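Local coordinates for B-type flagellar hook-associated protein 2 (Pseudomonas aeruginosa, PDB 5FHY) that caps the tip of the growing flagellar filament, where it promotes flagellin polymerization and keeps subunits from leaking out unassembled, at residues Y36-N41 and I210-S215. Sequence-based numbering, arbitrary orientation.
Sequences YQIQVN and ITLTVS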
loop_
_atom_site.group_PDB
_atom_site.type_symbol
_atom_site.label_atom_id
_atom_site.label_comp_id
_atom_site.label_asym_id
_atom_site.label_seq_id
_atom_site.Cartn_x
_atom_site.Cartn_y
_atom_site.Cartn_z
ATOM N N TYR B 36 -34.338 36.191 -2.934
ATOM C CA TYR B 36 -34.543 37.101 -4.052
ATOM C C TYR B 36 -34.468 36.375 -5.384
ATOM O O TYR B 36 -33.578 35.557 -5.612
ATOM C CB TYR B 36 -33.508 38.230 -4.026
ATOM C CG TYR B 36 -33.462 38.999 -2.722
ATOM C CD1 TYR B 36 -34.314 40.075 -2.500
ATOM C CD2 TYR B 36 -32.563 38.651 -1.715
ATOM C CE1 TYR B 36 -34.278 40.784 -1.316
ATOM C CE2 TYR B 36 -32.521 39.354 -0.523
ATOM C CZ TYR B 36 -33.381 40.421 -0.329
ATOM O OH TYR B 36 -33.349 41.131 0.851
ATOM N N GLN B 37 -35.413 36.679 -6.264
ATOM C CA GLN B 37 -35.383 36.142 -7.610
ATOM C C GLN B 37 -34.711 37.152 -8.526
ATOM O O GLN B 37 -35.156 38.297 -8.645
ATOM C CB GLN B 37 -36.792 35.812 -8.095
ATOM C CG GLN B 37 -37.461 34.706 -7.296
ATOM C CD GLN B 37 -36.755 33.373 -7.445
ATOM O OE1 GLN B 37 -35.977 32.970 -6.580
ATOM N NE2 GLN B 37 -37.030 32.679 -8.543
ATOM N N ILE B 38 -33.648 36.719 -9.188
ATOM C CA ILE B 38 -32.804 37.637 -9.931
ATOM C C ILE B 38 -32.679 37.239 -11.392
ATOM O O ILE B 38 -32.441 36.078 -11.713
ATOM C CB ILE B 38 -31.395 37.718 -9.306
ATOM C CG1 ILE B 38 -31.489 38.141 -7.839
ATOM C CG2 ILE B 38 -30.510 38.681 -10.083
ATOM C CD1 ILE B 38 -30.174 38.583 -7.244
ATOM N N GLN B 39 -32.857 38.216 -12.273
ATOM C CA GLN B 39 -32.593 38.027 -13.688
ATOM C C GLN B 39 -31.435 38.931 -14.077
ATOM O O GLN B 39 -31.276 40.016 -13.524
ATOM C CB GLN B 39 -33.831 38.353 -14.534
ATOM C CG GLN B 39 -35.032 37.443 -14.309
ATOM C CD GLN B 39 -36.199 37.767 -15.234
ATOM O OE1 GLN B 39 -36.034 38.428 -16.260
ATOM N NE2 GLN B 39 -37.391 37.304 -14.865
ATOM N N VAL B 40 -30.628 38.487 -15.032
ATOM C CA VAL B 40 -29.606 39.341 -15.616
ATOM C C VAL B 40 -29.923 39.493 -17.097
ATOM O O VAL B 40 -29.779 38.545 -17.863
ATOM C CB VAL B 40 -28.190 38.767 -15.423
ATOM C CG1 VAL B 40 -27.169 39.604 -16.190
ATOM C CG2 VAL B 40 -27.839 38.705 -13.940
ATOM N N ASN B 41 -30.373 40.676 -17.497
ATOM C CA ASN B 41 -30.786 40.888 -18.879
ATOM C C ASN B 41 -29.635 41.352 -19.770
ATOM O O ASN B 41 -29.607 41.048 -20.962
ATOM C CB ASN B 41 -31.931 41.900 -18.946
ATOM C CG ASN B 41 -33.197 41.406 -18.266
ATOM O OD1 ASN B 41 -33.409 40.203 -18.113
ATOM N ND2 ASN B 41 -34.054 42.336 -17.871
ATOM N N ILE B 210 -32.414 33.310 -11.196
ATOM C CA ILE B 210 -31.614 32.750 -10.115
ATOM C C ILE B 210 -32.252 33.041 -8.758
ATOM O O ILE B 210 -32.742 34.144 -8.525
ATOM C CB ILE B 210 -30.172 33.312 -10.145
ATOM C CG1 ILE B 210 -29.487 32.953 -11.463
ATOM C CG2 ILE B 210 -29.356 32.776 -8.990
ATOM C CD1 ILE B 210 -29.346 31.471 -11.683
ATOM N N THR B 211 -32.252 32.055 -7.865
ATOM C CA THR B 211 -32.657 32.298 -6.486
ATOM C C THR B 211 -31.437 32.665 -5.650
ATOM O O THR B 211 -30.466 31.911 -5.595
ATOM C CB THR B 211 -33.350 31.067 -5.862
ATOM O OG1 THR B 211 -34.512 30.731 -6.629
ATOM C CG2 THR B 211 -33.769 31.359 -4.427
ATOM N N LEU B 212 -31.492 33.819 -4.991
ATOM C CA LEU B 212 -30.387 34.258 -4.146
ATOM C C LEU B 212 -30.798 34.291 -2.678
ATOM O O LEU B 212 -31.722 35.009 -2.298
ATOM C CB LEU B 212 -29.888 35.638 -4.570
ATOM C CG LEU B 212 -28.759 36.191 -3.701
ATOM C CD1 LEU B 212 -27.439 35.581 -4.154
ATOM C CD2 LEU B 212 -28.710 37.712 -3.742
ATOM N N THR B 213 -30.094 33.523 -1.855
ATOM C CA THR B 213 -30.455 33.371 -0.451
ATOM C C THR B 213 -29.418 33.992 0.479
ATOM O O THR B 213 -28.256 33.591 0.479
ATOM C CB THR B 213 -30.629 31.890 -0.072
ATOM O OG1 THR B 213 -31.319 31.204 -1.125
ATOM C CG2 THR B 213 -31.435 31.766 1.215
ATOM N N VAL B 214 -29.845 34.967 1.277
ATOM C CA VAL B 214 -28.959 35.597 2.248
ATOM C C VAL B 214 -29.226 35.006 3.629
ATOM O O VAL B 214 -30.287 35.220 4.219
ATOM C CB VAL B 214 -29.141 37.128 2.288
ATOM C CG1 VAL B 214 -28.315 37.732 3.417
ATOM C CG2 VAL B 214 -28.761 37.745 0.949
ATOM N N SER B 215 -28.253 34.246 4.123
ATOM C CA SER B 215 -28.348 33.569 5.412
ATOM C C SER B 215 -27.512 34.249 6.489
ATOM O O SER B 215 -26.304 34.412 6.337
ATOM C CB SER B 215 -27.922 32.109 5.277
ATOM O OG SER B 215 -28.373 31.560 4.053
#
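Tyr36 and Leu212 exchange two backbone hydrogen bonds, and Ile38 and Ile210 do the same two residues along, making both hydrogen-bonded pairs of an antiparallel ladder. Leu212 N to Tyr36 O is the straighter bond of its pair, 2.8 Å with an N-H...O angle of 166°, against 140° for Tyr36 N to Leu212 O. Two of the same carbonyl oxygens also receive CA-H...O contacts, Ile210 O from Gln37 CA and Tyr36 O from Thr211 CA.

Gln37 and Thr211, the non-hydrogen-bonded pair, illustrate how side chains can add a cross-strand link where two residues exchange no backbone N-H...O bond. Thr211 OG1 donates to Gln37 OE1 over 2.7 Å, in the amide carbonyl plane and on a lone pair; the glutamine chain is bent at chi2 (-65°).

Within the chain, 34-42 lies between 173-177 and the outermost strand 210-215 of an antiparallel sheet, joining segments 168 residues apart, the second within the FliD C-terminal family region. A strand of a second subunit pairs antiparallel with Leu212-Ser215, so the sheet continues across the interface.

Apolar packing occupies the other face. Ile38 CD1 lies 3.9 Å from Leu212 CD2, the two side chains crossing obliquely, and Val214 CG2 meets the edge of the Tyr36 ring 4.3 Å from CE2. Lys48 of a third subunit makes a cation-pi contact with that ring.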